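Local coordinates for uncharacterized protein (Bacteroides eggerthii DSM 20697, PDB 4ECO) that is of unknown function but folds as a leucine-rich repeat solenoid, an architecture that commonly serves protein binding, at residues A[294-297]-A[298-302]. Sequence-based numbering, arbitrary orientation.
Sequences DWQA and LADAP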
# COMPACT_ATOMS: atom_id res chain seq x y z
N ASP A 294 20.72 -2.32 -12.17
CA ASP A 294 21.05 -2.92 -10.87
C ASP A 294 20.04 -4.03 -10.53
O ASP A 294 20.46 -5.11 -10.08
CB ASP A 294 21.12 -1.87 -9.75
CG ASP A 294 22.27 -0.88 -9.85
OD1 ASP A 294 23.42 -1.31 -10.16
OD2 ASP A 294 22.05 0.31 -9.52
N TRP A 295 18.72 -3.77 -10.77
CA TRP A 295 17.65 -4.77 -10.57
C TRP A 295 17.92 -5.97 -11.48
O TRP A 295 17.92 -7.11 -10.98
CB TRP A 295 16.26 -4.15 -10.82
CG TRP A 295 15.06 -5.05 -10.59
CD1 TRP A 295 15.06 -6.38 -10.26
CD2 TRP A 295 13.67 -4.68 -10.72
NE1 TRP A 295 13.77 -6.85 -10.16
CE2 TRP A 295 12.90 -5.83 -10.45
CE3 TRP A 295 13.00 -3.48 -11.05
CZ2 TRP A 295 11.49 -5.82 -10.50
CZ3 TRP A 295 11.62 -3.47 -11.08
CH2 TRP A 295 10.87 -4.63 -10.81
N GLN A 296 18.25 -5.72 -12.79
CA GLN A 296 18.52 -6.78 -13.76
C GLN A 296 19.65 -7.65 -13.29
O GLN A 296 19.53 -8.88 -13.32
CB GLN A 296 18.83 -6.21 -15.16
CG GLN A 296 18.72 -7.27 -16.26
CD GLN A 296 18.54 -6.71 -17.65
OE1 GLN A 296 17.53 -6.06 -18.01
NE2 GLN A 296 19.47 -7.06 -18.50
N ALA A 297 20.73 -7.01 -12.80
CA ALA A 297 21.94 -7.65 -12.28
C ALA A 297 21.59 -8.59 -11.12
O ALA A 297 22.13 -9.70 -11.06
CB ALA A 297 22.93 -6.59 -11.84
N LEU A 298 20.67 -8.15 -10.22
CA LEU A 298 20.20 -8.94 -9.09
C LEU A 298 19.48 -10.20 -9.58
O LEU A 298 19.82 -11.30 -9.12
CB LEU A 298 19.30 -8.11 -8.16
CG LEU A 298 20.02 -7.14 -7.23
CD1 LEU A 298 19.08 -6.11 -6.67
CD2 LEU A 298 20.72 -7.87 -6.12
N ALA A 299 18.56 -10.06 -10.56
CA ALA A 299 17.81 -11.18 -11.18
C ALA A 299 18.76 -12.19 -11.87
O ALA A 299 18.54 -13.41 -11.79
CB ALA A 299 16.82 -10.63 -12.18
N ASP A 300 19.82 -11.67 -12.52
CA ASP A 300 20.79 -12.48 -13.26
C ASP A 300 21.79 -13.17 -12.32
O ASP A 300 22.37 -14.19 -12.70
CB ASP A 300 21.53 -11.62 -14.29
CG ASP A 300 20.66 -11.08 -15.41
OD1 ASP A 300 19.64 -11.75 -15.75
OD2 ASP A 300 20.99 -10.01 -15.96
N ALA A 301 21.98 -12.64 -11.09
CA ALA A 301 22.89 -13.23 -10.10
C ALA A 301 22.19 -14.41 -9.38
O ALA A 301 20.96 -14.51 -9.47
CB ALA A 301 23.34 -12.18 -9.09
N PRO A 302 22.94 -15.33 -8.69
CA PRO A 302 22.27 -16.48 -8.03
C PRO A 302 21.22 -16.07 -7.00
O PRO A 302 20.28 -16.86 -6.78
CB PRO A 302 23.43 -17.21 -7.34
CG PRO A 302 24.63 -16.86 -8.18
CD PRO A 302 24.41 -15.42 -8.55
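Leu298 meets the preceding turn of the helix through both backbone and side chain. Its N donates to Asp294 O at 3.1 Å, and its CG stands 3.5 Å from the same Asp294 O, because chi1 of -78° sets CG beside the backbone N and brings CG and CD1 back toward the carbonyl of Asp294. Leucine suits this buried position because its side chain is wholly hydrocarbon and asks for no polar partner.

Ala297, one residue earlier on a partly exposed face, has only a methyl to place there. Its carbonyl works at the helix end, where Ala297 O accepts a weak bond from Ala301 N at 2.9 Å; Ala301 is the first residue to leave helical geometry, and Pro302, with no N-H to give, follows.

Gln296 and Asp300 lie one turn apart. Asp300 N reaches Gln296 O at 2.9 Å, in the carbonyl plane. The two side chains cross at a slant, Gln296 CG coming 3.6 Å from Asp300 OD2, with amide and carboxylate planes 72° apart. The polar ends turn to other partners: Gln296 OE1 accepts from Lys292 NZ and Val322 N, and Asp300 OD1 from Ser325 OG, with a salt bridge to Lys328.

Helix 288-300 connects parallel strands 277-279 and 309-311; Trp295 meets Phe320 beyond the second strand, while Asp300 ties the helix end to helix 323-326.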